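Local coordinates for inosine-uridine preferring nucleoside hydrolase (Gardnerella vaginalis 315-A, PDB 6BA1), which belongs to the nucleoside hydrolase family and holds a calcium ion in a site within its alpha/beta fold, at residues A[21-26]-A[310-315]; A[157-162]-A[194-199]; A[229-234]-A[242-247]. One frame throughout, in Å; residues are numbered along the deposited sequence.

Interaction 1: residues A[21-26]-A[310-315]; sequences ISYALG and MTRISG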
ATOM      1  N   ILE A  21       6.557 -24.480  11.871  1.00 22.41           N
ATOM      2  CA  ILE A  21       6.701 -25.936  11.828  1.00 23.04           C
ATOM      3  C   ILE A  21       5.626 -26.583  12.702  1.00 23.59           C
ATOM      4  O   ILE A  21       4.932 -27.495  12.261  1.00 23.89           O
ATOM      5  CB  ILE A  21       8.111 -26.392  12.283  1.00 23.61           C
ATOM      6  CG1 ILE A  21       9.189 -25.897  11.316  1.00 23.29           C
ATOM      7  CG2 ILE A  21       8.186 -27.915  12.396  1.00 24.49           C
ATOM      8  CD1 ILE A  21      10.594 -25.964  11.868  1.00 23.90           C
ATOM      9  N   SER A  22       5.486 -26.086  13.929  1.00 23.90           N
ATOM     10  CA  SER A  22       4.503 -26.606  14.885  1.00 24.65           C
ATOM     11  C   SER A  22       3.063 -26.516  14.360  1.00 24.45           C
ATOM     12  O   SER A  22       2.303 -27.474  14.489  1.00 25.09           O
ATOM     13  CB  SER A  22       4.622 -25.872  16.219  1.00 25.13           C
ATOM     14  OG  SER A  22       5.953 -25.907  16.703  1.00 25.48           O
ATOM     15  N   TYR A  23       2.702 -25.376  13.768  1.00 23.71           N
ATOM     16  CA  TYR A  23       1.378 -25.197  13.151  1.00 23.62           C
ATOM     17  C   TYR A  23       1.201 -26.166  11.979  1.00 23.61           C
ATOM     18  O   TYR A  23       0.125 -26.742  11.804  1.00 24.12           O
ATOM     19  CB  TYR A  23       1.179 -23.737  12.679  1.00 22.95           C
ATOM     20  CG  TYR A  23      -0.256 -23.330  12.331  1.00 23.13           C
ATOM     21  CD1 TYR A  23      -0.992 -22.479  13.162  1.00 23.55           C
ATOM     22  CD2 TYR A  23      -0.869 -23.777  11.157  1.00 23.08           C
ATOM     23  CE1 TYR A  23      -2.300 -22.106  12.841  1.00 23.90           C
ATOM     24  CE2 TYR A  23      -2.169 -23.410  10.839  1.00 23.43           C
ATOM     25  CZ  TYR A  23      -2.881 -22.576  11.677  1.00 23.83           C
ATOM     26  OH  TYR A  23      -4.168 -22.224  11.333  1.00 24.35           O
ATOM     27  N   ALA A  24       2.256 -26.344  11.189  1.00 23.22           N
ATOM     28  CA  ALA A  24       2.209 -27.228  10.028  1.00 23.40           C
ATOM     29  C   ALA A  24       1.981 -28.673  10.454  1.00 24.34           C
ATOM     30  O   ALA A  24       1.042 -29.319   9.983  1.00 24.84           O
ATOM     31  CB  ALA A  24       3.486 -27.111   9.207  1.00 23.04           C
ATOM     32  N   LEU A  25       2.812 -29.162  11.369  1.00 24.72           N
ATOM     33  CA  LEU A  25       2.683 -30.533  11.876  1.00 25.78           C
ATOM     34  C   LEU A  25       1.416 -30.754  12.711  1.00 26.42           C
ATOM     35  O   LEU A  25       0.945 -31.889  12.826  1.00 27.37           O
ATOM     36  CB  LEU A  25       3.923 -30.933  12.692  1.00 26.21           C
ATOM     37  CG  LEU A  25       5.251 -30.992  11.926  1.00 26.00           C
ATOM     38  CD1 LEU A  25       6.403 -31.219  12.886  1.00 26.56           C
ATOM     39  CD2 LEU A  25       5.233 -32.057  10.838  1.00 26.53           C
ATOM     40  N   GLY A  26       0.875 -29.681  13.292  1.00 26.06           N
ATOM     41  CA  GLY A  26      -0.424 -29.724  13.975  1.00 26.77           C
ATOM     42  C   GLY A  26      -1.641 -29.653  13.063  1.00 26.77           C
ATOM     43  O   GLY A  26      -2.774 -29.790  13.531  1.00 27.55           O
ATOM     44  N   MET A 310      -3.452 -22.092  18.666  1.00 28.41           N
ATOM     45  CA  MET A 310      -3.320 -22.783  19.952  1.00 29.65           C
ATOM     46  C   MET A 310      -3.898 -24.199  19.931  1.00 30.26           C
ATOM     47  O   MET A 310      -3.309 -25.104  20.515  1.00 30.75           O
ATOM     48  CB  MET A 310      -3.957 -21.966  21.080  1.00 31.06           C
ATOM     49  CG  MET A 310      -3.261 -20.641  21.361  1.00 30.85           C
ATOM     50  SD  MET A 310      -1.554 -20.786  21.917  1.00 30.61           S
ATOM     51  CE  MET A 310      -1.789 -21.366  23.586  1.00 32.78           C
ATOM     52  N   THR A 311      -5.034 -24.387  19.256  1.00 30.37           N
ATOM     53  CA  THR A 311      -5.652 -25.715  19.100  1.00 31.02           C
ATOM     54  C   THR A 311      -4.699 -26.697  18.410  1.00 30.16           C
ATOM     55  O   THR A 311      -4.493 -27.812  18.895  1.00 30.90           O
ATOM     56  CB  THR A 311      -6.976 -25.640  18.303  1.00 31.27           C
ATOM     57  OG1 THR A 311      -7.894 -24.782  18.985  1.00 32.34           O
ATOM     58  CG2 THR A 311      -7.620 -27.020  18.136  1.00 32.12           C
ATOM     59  N   ARG A 312      -4.119 -26.271  17.290  1.00 28.76           N
ATOM     60  CA  ARG A 312      -3.206 -27.116  16.519  1.00 28.05           C
ATOM     61  C   ARG A 312      -1.909 -27.437  17.257  1.00 28.09           C
ATOM     62  O   ARG A 312      -1.488 -28.594  17.292  1.00 28.50           O
ATOM     63  CB  ARG A 312      -2.884 -26.467  15.172  1.00 26.75           C
ATOM     64  CG  ARG A 312      -4.020 -26.548  14.165  1.00 26.84           C
ATOM     65  CD  ARG A 312      -3.930 -25.449  13.112  1.00 25.85           C
ATOM     66  NE  ARG A 312      -4.429 -25.869  11.803  1.00 25.80           N
ATOM     67  CZ  ARG A 312      -5.709 -26.084  11.493  1.00 26.60           C
ATOM     68  NH1 ARG A 312      -6.680 -25.942  12.390  1.00 27.54           N
ATOM     69  NH2 ARG A 312      -6.021 -26.468  10.263  1.00 26.65           N
ATOM     70  N   ILE A 313      -1.290 -26.415  17.844  1.00 27.85           N
ATOM     71  CA  ILE A 313       0.024 -26.557  18.487  1.00 27.95           C
ATOM     72  C   ILE A 313      -0.073 -27.246  19.852  1.00 29.47           C
ATOM     73  O   ILE A 313       0.770 -28.092  20.170  1.00 29.90           O
ATOM     74  CB  ILE A 313       0.766 -25.206  18.569  1.00 27.29           C
ATOM     75  CG1 ILE A 313       1.141 -24.749  17.156  1.00 25.90           C
ATOM     76  CG2 ILE A 313       2.023 -25.306  19.432  1.00 27.78           C
ATOM     77  CD1 ILE A 313       1.626 -23.319  17.049  1.00 25.28           C
ATOM     78  N   SER A 314      -1.085 -26.900  20.651  1.00 30.47           N
ATOM     79  CA  SER A 314      -1.321 -27.597  21.930  1.00 32.18           C
ATOM     80  C   SER A 314      -1.687 -29.076  21.722  1.00 32.78           C
ATOM     81  O   SER A 314      -1.329 -29.924  22.544  1.00 33.97           O
ATOM     82  CB  SER A 314      -2.395 -26.895  22.768  1.00 33.31           C
ATOM     83  OG  SER A 314      -2.085 -25.526  22.966  1.00 32.94           O
ATOM     84  N   GLY A 315      -2.394 -29.377  20.630  1.00 32.14           N
ATOM     85  CA  GLY A 315      -2.678 -30.761  20.229  1.00 32.65           C
ATOM     86  C   GLY A 315      -1.433 -31.551  19.848  1.00 32.26           C
ATOM     87  O   GLY A 315      -1.314 -32.732  20.189  1.00 33.32           O
TER
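Tyr23, Ser22 and Gly26 meet Arg312 and Ile313 where two helices of the alpha/beta nucleoside hydrolase fold cross almost perpendicularly. One is helix 15-25, which follows strand 6-11, the first in the chain; the other is the long C-terminal helix 302-319. Their local axes pass 8.1 Å apart at a crossing angle of 87°, so each helix offers the other only a short patch.

The aromatic part is a CH-pi contact. Arg312 CD sits over one face of the Tyr23 ring, 3.6 Å from its centroid and displaced toward the CE2-CZ side of the rim. Tyr23 holds CG anti to its backbone N (chi1 -166°), and the ring reaches toward the C-terminal helix. The guanidinium plane is inclined by 31° to the ring, so the two are not stacked flat. Arg312 NE follows along the CE2-CZ side, and Tyr23 OH comes over one face of the guanidinium. The outer nitrogens of Arg312 turn to other partners: NH2 makes a salt bridge to Glu29 and is hydrogen-bonded to Ser27 OG, while NH1 makes a salt bridge to Glu308.

The apolar part is carried by Ile313. Its CG1 branch touches Ser22 CB at 3.8 Å, and its CD1 methyl comes within 4.4 Å of Tyr23 CB. Ser22 turns its hydroxyl to Thr18 O in its own helix and presents its methylene to the isoleucine. Beyond the pair, Val252, Ala253 and Val256 of helix 247-256 pack on Tyr23, and Trp212 packs on Ile313.

The backbones come closest at Gly26, whose CA lies 4.6 Å from Arg312 CA. There the carbonyl oxygen Gly26 O rests 3.5 Å from Arg312 CG.

Interaction 2: residues A[157-162]-A[194-199]; sequences GGALTI and IGLDVT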
ATOM      1  N   GLY A 157       6.584 -11.994   4.778  1.00 20.23           N
ATOM      2  CA  GLY A 157       7.554 -10.955   4.471  1.00 20.52           C
ATOM      3  C   GLY A 157       6.923  -9.717   3.856  1.00 20.90           C
ATOM      4  O   GLY A 157       5.762  -9.735   3.445  1.00 20.97           O
ATOM      5  N   GLY A 158       7.704  -8.647   3.799  1.00 21.29           N
ATOM      6  CA  GLY A 158       7.263  -7.374   3.231  1.00 21.85           C
ATOM      7  C   GLY A 158       6.306  -6.574   4.098  1.00 22.10           C
ATOM      8  O   GLY A 158       5.891  -7.010   5.180  1.00 21.87           O
ATOM      9  N   ALA A 159       5.993  -5.380   3.597  1.00 22.77           N
ATOM     10  CA  ALA A 159       4.981  -4.502   4.180  1.00 23.31           C
ATOM     11  C   ALA A 159       4.479  -3.587   3.071  1.00 24.04           C
ATOM     12  O   ALA A 159       5.260  -2.807   2.529  1.00 24.52           O
ATOM     13  CB  ALA A 159       5.558  -3.690   5.319  1.00 23.73           C
ATOM     14  N   LEU A 160       3.200  -3.713   2.707  1.00 24.28           N
ATOM     15  CA  LEU A 160       2.639  -2.943   1.599  1.00 25.14           C
ATOM     16  C   LEU A 160       2.149  -1.606   2.097  1.00 26.12           C
ATOM     17  O   LEU A 160       2.699  -0.575   1.725  1.00 26.81           O
ATOM     18  CB  LEU A 160       1.493  -3.693   0.919  1.00 25.20           C
ATOM     19  CG  LEU A 160       0.819  -2.976  -0.263  1.00 26.30           C
ATOM     20  CD1 LEU A 160       1.807  -2.700  -1.372  1.00 26.58           C
ATOM     21  CD2 LEU A 160      -0.336  -3.790  -0.798  1.00 26.49           C
ATOM     22  N   THR A 161       1.141  -1.643   2.969  1.00 26.31           N
ATOM     23  CA  THR A 161       0.412  -0.449   3.381  1.00 27.51           C
ATOM     24  C   THR A 161       0.941   0.182   4.669  1.00 27.79           C
ATOM     25  O   THR A 161       0.252   0.995   5.276  1.00 28.84           O
ATOM     26  CB  THR A 161      -1.087  -0.769   3.605  1.00 27.95           C
ATOM     27  OG1 THR A 161      -1.246  -1.524   4.816  1.00 27.41           O
ATOM     28  CG2 THR A 161      -1.658  -1.534   2.431  1.00 27.79           C
ATOM     29  N   ILE A 162       2.155  -0.167   5.085  1.00 27.06           N
ATOM     30  CA  ILE A 162       2.632   0.222   6.409  1.00 27.38           C
ATOM     31  C   ILE A 162       4.163   0.291   6.470  1.00 27.06           C
ATOM     32  O   ILE A 162       4.851  -0.130   5.534  1.00 26.46           O
ATOM     33  CB  ILE A 162       2.019  -0.742   7.469  1.00 26.96           C
ATOM     34  CG1 ILE A 162       1.376   0.084   8.584  1.00 28.21           C
ATOM     35  CG2 ILE A 162       3.007  -1.804   7.991  1.00 25.93           C
ATOM     36  CD1 ILE A 162       0.807  -0.760   9.699  1.00 28.10           C
ATOM     37  N   ILE A 194       2.076 -12.343   2.953  1.00 20.99           N
ATOM     38  CA  ILE A 194       1.544 -12.081   4.287  1.00 20.98           C
ATOM     39  C   ILE A 194       2.579 -11.258   5.034  1.00 20.83           C
ATOM     40  O   ILE A 194       3.483 -11.796   5.667  1.00 20.49           O
ATOM     41  CB  ILE A 194       1.127 -13.391   4.980  1.00 20.80           C
ATOM     42  CG1 ILE A 194      -0.171 -13.866   4.337  1.00 21.26           C
ATOM     43  CG2 ILE A 194       0.895 -13.207   6.479  1.00 20.88           C
ATOM     44  CD1 ILE A 194      -0.317 -15.351   4.307  1.00 21.18           C
ATOM     45  N   GLY A 195       2.431  -9.939   4.918  1.00 21.26           N
ATOM     46  CA  GLY A 195       3.382  -8.980   5.459  1.00 21.37           C
ATOM     47  C   GLY A 195       2.964  -8.400   6.790  1.00 21.77           C
ATOM     48  O   GLY A 195       1.982  -8.838   7.391  1.00 21.92           O
ATOM     49  N   LEU A 196       3.711  -7.387   7.217  1.00 22.12           N
ATOM     50  CA  LEU A 196       3.551  -6.777   8.535  1.00 22.72           C
ATOM     51  C   LEU A 196       2.163  -6.183   8.737  1.00 23.44           C
ATOM     52  O   LEU A 196       1.603  -6.288   9.828  1.00 23.91           O
ATOM     53  CB  LEU A 196       4.598  -5.674   8.752  1.00 23.19           C
ATOM     54  CG  LEU A 196       6.066  -6.090   8.732  1.00 22.80           C
ATOM     55  CD1 LEU A 196       6.933  -4.874   9.054  1.00 23.57           C
ATOM     56  CD2 LEU A 196       6.345  -7.275   9.705  1.00 22.48           C
ATOM     57  N   ASP A 197       1.626  -5.564   7.676  1.00 23.71           N
ATOM     58  CA  ASP A 197       0.242  -5.053   7.661  1.00 24.54           C
ATOM     59  C   ASP A 197      -0.819  -6.018   8.218  1.00 24.57           C
ATOM     60  O   ASP A 197      -1.870  -5.577   8.690  1.00 25.50           O
ATOM     61  CB  ASP A 197      -0.190  -4.521   6.269  1.00 24.85           C
ATOM     62  CG  ASP A 197       0.523  -5.208   5.107  1.00 24.05           C
ATOM     63  OD1 ASP A 197       1.008  -4.469   4.218  1.00 24.33           O
ATOM     64  OD2 ASP A 197       0.609  -6.458   5.085  1.00 23.33           O
ATOM     65  N   VAL A 198      -0.537  -7.314   8.155  1.00 23.72           N
ATOM     66  CA  VAL A 198      -1.372  -8.336   8.779  1.00 23.77           C
ATOM     67  C   VAL A 198      -0.718  -8.988  10.021  1.00 23.54           C
ATOM     68  O   VAL A 198      -1.412  -9.221  11.016  1.00 24.16           O
ATOM     69  CB  VAL A 198      -1.834  -9.352   7.694  1.00 23.33           C
ATOM     70  CG1 VAL A 198      -2.103 -10.735   8.249  1.00 23.06           C
ATOM     71  CG2 VAL A 198      -3.065  -8.812   6.977  1.00 24.15           C
ATOM     72  N   THR A 199       0.590  -9.268   9.990  1.00 22.86           N
ATOM     73  CA  THR A 199       1.244 -10.006  11.094  1.00 22.75           C
ATOM     74  C   THR A 199       1.398  -9.205  12.394  1.00 23.65           C
ATOM     75  O   THR A 199       1.441  -9.800  13.485  1.00 23.99           O
ATOM     76  CB  THR A 199       2.624 -10.588  10.720  1.00 21.98           C
ATOM     77  OG1 THR A 199       3.558  -9.539  10.451  1.00 22.06           O
ATOM     78  CG2 THR A 199       2.527 -11.530   9.522  1.00 21.31           C
TER
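A buried contact between a loop and the start of a helix, carried by Asp197 with Leu160 and Thr161, lies at the C-terminal ends of two neighbouring parallel strands. Loop 157-162 leaves strand 152-156, while segment 194-199 passes from strand 191-194 into the short helix 196-199. Leu160 N, 2.8 Å from Asp197 OD1, meets it on the syn side, 25° out of the carboxylate plane. Thr161 N reaches Asp197 OD1 at 3.1 Å, on the oxygen's anti lone pair. Two successive amides converge on this one oxygen, which is consistent with it holding the turn of the loop at Leu160-Thr161. Thr161 OG1 packs against Asp197 CB.

Nearer the strands the bonds are between backbones. Gly157 N donates to Ile194 O at 3.2 Å from well above the carbonyl plane, carrying on the pairing of Ile194 with Leu155. One step further, Leu196 N gives a 3.0 Å bond to Gly158 O. Gly195, the N-cap of helix 196-199, lies against both glycine carbonyls.

The apolar side is lighter: Leu196 CB lies 4.1 Å from Ala159 CB and also faces the CG2 methyl of Ile162. Ile162 in turn packs on Leu287 of the second subunit. Loops at the C-terminal ends of parallel strands typically line the site of Rossmann-like alpha/beta folds, and here Gly157 is about 8 Å from the calcium ion.

Interaction 3: residues A[229-234]-A[242-247]; sequences FYIKAY and GGCGLH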
ATOM      1  N   PHE A 229      11.635 -16.514  25.682  1.00 34.83           N
ATOM      2  CA  PHE A 229      12.845 -15.752  25.306  1.00 34.84           C
ATOM      3  C   PHE A 229      12.497 -14.702  24.249  1.00 33.40           C
ATOM      4  O   PHE A 229      12.965 -13.563  24.310  1.00 33.92           O
ATOM      5  CB  PHE A 229      13.949 -16.679  24.778  1.00 34.47           C
ATOM      6  CG  PHE A 229      15.258 -15.977  24.516  1.00 34.86           C
ATOM      7  CD1 PHE A 229      15.483 -15.301  23.305  1.00 33.46           C
ATOM      8  CD2 PHE A 229      16.275 -15.977  25.469  1.00 36.81           C
ATOM      9  CE1 PHE A 229      16.680 -14.659  23.060  1.00 33.97           C
ATOM     10  CE2 PHE A 229      17.482 -15.335  25.225  1.00 37.33           C
ATOM     11  CZ  PHE A 229      17.685 -14.673  24.022  1.00 35.90           C
ATOM     12  N   TYR A 230      11.690 -15.119  23.281  1.00 31.75           N
ATOM     13  CA  TYR A 230      11.207 -14.276  22.183  1.00 30.38           C
ATOM     14  C   TYR A 230      10.336 -13.113  22.682  1.00 31.04           C
ATOM     15  O   TYR A 230      10.422 -12.005  22.148  1.00 30.73           O
ATOM     16  CB  TYR A 230      10.438 -15.162  21.199  1.00 28.85           C
ATOM     17  CG  TYR A 230      10.025 -14.561  19.870  1.00 27.41           C
ATOM     18  CD1 TYR A 230      10.961 -14.033  18.981  1.00 26.85           C
ATOM     19  CD2 TYR A 230       8.691 -14.606  19.463  1.00 26.73           C
ATOM     20  CE1 TYR A 230      10.571 -13.527  17.745  1.00 25.69           C
ATOM     21  CE2 TYR A 230       8.288 -14.115  18.226  1.00 25.58           C
ATOM     22  CZ  TYR A 230       9.224 -13.572  17.375  1.00 25.07           C
ATOM     23  OH  TYR A 230       8.807 -13.065  16.163  1.00 24.13           O
ATOM     24  N   ILE A 231       9.512 -13.361  23.706  1.00 32.13           N
ATOM     25  CA  ILE A 231       8.681 -12.304  24.309  1.00 33.16           C
ATOM     26  C   ILE A 231       9.523 -11.318  25.132  1.00 34.83           C
ATOM     27  O   ILE A 231       9.322 -10.105  25.033  1.00 35.17           O
ATOM     28  CB  ILE A 231       7.510 -12.884  25.150  1.00 34.05           C
ATOM     29  CG1 ILE A 231       6.505 -13.614  24.226  1.00 32.49           C
ATOM     30  CG2 ILE A 231       6.763 -11.782  25.897  1.00 35.54           C
ATOM     31  CD1 ILE A 231       5.674 -14.658  24.942  1.00 33.24           C
ATOM     32  N   LYS A 232      10.452 -11.827  25.940  1.00 36.03           N
ATOM     33  CA  LYS A 232      11.361 -10.979  26.757  1.00 37.87           C
ATOM     34  C   LYS A 232      12.300 -10.116  25.915  1.00 37.22           C
ATOM     35  O   LYS A 232      12.729  -9.047  26.357  1.00 38.57           O
ATOM     36  CB  LYS A 232      12.169 -11.805  27.769  1.00 39.44           C
ATOM     37  CG  LYS A 232      11.356 -12.220  28.985  1.00 41.10           C
ATOM     38  CD  LYS A 232      12.202 -12.874  30.043  1.00 43.02           C
ATOM     39  CE  LYS A 232      11.329 -13.533  31.109  1.00 44.51           C
ATOM     40  NZ  LYS A 232      12.121 -13.899  32.310  1.00 46.98           N
ATOM     41  N   ALA A 233      12.630 -10.592  24.718  1.00 35.35           N
ATOM     42  CA  ALA A 233      13.312  -9.775  23.720  1.00 34.56           C
ATOM     43  C   ALA A 233      12.373  -8.684  23.195  1.00 34.02           C
ATOM     44  O   ALA A 233      12.770  -7.520  23.110  1.00 34.66           O
ATOM     45  CB  ALA A 233      13.818 -10.638  22.579  1.00 32.91           C
ATOM     46  N   TYR A 234      11.137  -9.065  22.854  1.00 33.00           N
ATOM     47  CA  TYR A 234      10.105  -8.101  22.432  1.00 32.71           C
ATOM     48  C   TYR A 234       9.748  -7.079  23.529  1.00 34.70           C
ATOM     49  O   TYR A 234       9.397  -5.945  23.212  1.00 34.92           O
ATOM     50  CB  TYR A 234       8.828  -8.802  21.933  1.00 31.51           C
ATOM     51  CG  TYR A 234       8.748  -8.981  20.423  1.00 29.62           C
ATOM     52  CD1 TYR A 234       7.729  -8.384  19.685  1.00 29.01           C
ATOM     53  CD2 TYR A 234       9.683  -9.761  19.731  1.00 28.64           C
ATOM     54  CE1 TYR A 234       7.628  -8.575  18.301  1.00 27.49           C
ATOM     55  CE2 TYR A 234       9.588  -9.972  18.367  1.00 27.15           C
ATOM     56  CZ  TYR A 234       8.588  -9.366  17.646  1.00 26.58           C
ATOM     57  OH  TYR A 234       8.421  -9.534  16.281  1.00 25.31           O
ATOM     58  N   GLY A 242       3.577  -5.749  24.155  1.00 36.64           N
ATOM     59  CA  GLY A 242       3.368  -6.539  25.407  1.00 38.01           C
ATOM     60  C   GLY A 242       3.802  -8.001  25.336  1.00 36.87           C
ATOM     61  O   GLY A 242       4.331  -8.536  26.308  1.00 37.96           O
ATOM     62  N   GLY A 243       3.524  -8.641  24.205  1.00 34.89           N
ATOM     63  CA  GLY A 243       3.959 -10.019  23.925  1.00 33.68           C
ATOM     64  C   GLY A 243       4.784 -10.060  22.658  1.00 31.84           C
ATOM     65  O   GLY A 243       5.694  -9.270  22.518  1.00 31.95           O
ATOM     66  N   CYS A 244       4.466 -10.985  21.747  1.00 30.33           N
ATOM     67  CA  CYS A 244       5.237 -11.176  20.502  1.00 28.71           C
ATOM     68  C   CYS A 244       4.333 -11.354  19.287  1.00 27.44           C
ATOM     69  O   CYS A 244       3.181 -11.766  19.404  1.00 27.61           O
ATOM     70  CB  CYS A 244       6.144 -12.400  20.626  1.00 28.36           C
ATOM     71  SG  CYS A 244       5.303 -13.992  20.650  1.00 27.98           S
ATOM     72  N   GLY A 245       4.868 -11.053  18.115  1.00 26.33           N
ATOM     73  CA  GLY A 245       4.163 -11.212  16.848  1.00 25.23           C
ATOM     74  C   GLY A 245       4.168 -12.663  16.389  1.00 24.39           C
ATOM     75  O   GLY A 245       5.135 -13.394  16.622  1.00 24.28           O
ATOM     76  N   LEU A 246       3.079 -13.073  15.737  1.00 23.97           N
ATOM     77  CA  LEU A 246       2.972 -14.399  15.146  1.00 23.28           C
ATOM     78  C   LEU A 246       3.125 -14.275  13.642  1.00 22.32           C
ATOM     79  O   LEU A 246       2.164 -14.425  12.883  1.00 22.10           O
ATOM     80  CB  LEU A 246       1.631 -15.036  15.514  1.00 23.76           C
ATOM     81  CG  LEU A 246       1.377 -15.218  17.009  1.00 24.95           C
ATOM     82  CD1 LEU A 246      -0.019 -15.783  17.239  1.00 25.53           C
ATOM     83  CD2 LEU A 246       2.464 -16.094  17.638  1.00 25.06           C
ATOM     84  N   HIS A 247       4.356 -14.037  13.215  1.00 21.93           N
ATOM     85  CA  HIS A 247       4.632 -13.661  11.830  1.00 21.28           C
ATOM     86  C   HIS A 247       4.577 -14.880  10.902  1.00 20.74           C
ATOM     87  O   HIS A 247       3.673 -15.003  10.076  1.00 20.57           O
ATOM     88  CB  HIS A 247       5.995 -12.960  11.712  1.00 21.28           C
ATOM     89  CG  HIS A 247       6.133 -11.737  12.559  1.00 21.98           C
ATOM     90  ND1 HIS A 247       6.111 -10.464  12.028  1.00 22.11           N
ATOM     91  CD2 HIS A 247       6.326 -11.596  13.907  1.00 22.78           C
ATOM     92  CE1 HIS A 247       6.264  -9.577  13.001  1.00 22.95           C
ATOM     93  NE2 HIS A 247       6.382 -10.238  14.149  1.00 23.39           N
TER
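The connection from helix 218-237 to helix 247-256 folds back on the helix it has just left, and Tyr230, Ile231 and Tyr234 receive it along Gly243, Cys244, Gly245 and His247. The loop leads directly to Asp248, one of the calcium ligands.

At the far end of the contact Tyr234 and His247 reach toward each other tip to tip. Tyr234 OH and His247 NE2 form a hydrogen bond of 3.0 Å, in which either atom could be the donor. The bond links helix 218-237 to the residue just before the calcium ligand Asp248, and may help to set the His247 ring.

Cys244 is wedged between the two tyrosines. Its CA lies over one face of the Tyr234 ring, 4.2 Å from the centroid, as a CH-pi contact. On the Tyr230 side, Cys244 CB touches ring carbon CD2 at 3.6 Å. The thiol SG is placed between the backbone N and the carbonyl carbon (chi1 70°), where it makes an oblique sulfur-aromatic contact with Tyr230, 4.8 Å from the ring centroid. SG also meets Ile231 CG1 at 3.8 Å.

The loop backbone follows the same side chains. Gly243 O approaches Tyr234 CB, and Gly243 CA lies 3.9 Å from the CG2 methyl of Ile231. Further on, Gly245 O comes to the edge of the Tyr230 ring, in its plane, 3.6 Å from CE2. The hydroxyl of Tyr230 has a weak hydrogen bond to Asp16, the residue before the calcium ligand Asp17. A helix lending aromatic side chains to a loop that delivers a metal ligand is consistent with a second-shell role near the calcium site of this nucleoside hydrolase fold.

How the interactions relate
Interaction 1 joins the chain's beginning and end, and both other contacts are nested in the long loop it closes; interaction 2 closes before interaction 3 opens. Interactions 2 and 3 touch, although their centres are 17 Å apart: Thr199 OG1 packs 3.1 Å from His247 ND1, with Leu196 beside it. Both lie on the calcium side of the fold, interaction 2 at strand ends of the main sheet and interaction 3 leading into helix 247-256. Interaction 1 stays apart, its nearest atoms about 7 Å from interaction 3 and about 11 Å from interaction 2. Helix 247-256 bridges the groups, since its N-terminal end is near interaction 3 and it packs on Tyr23 further along.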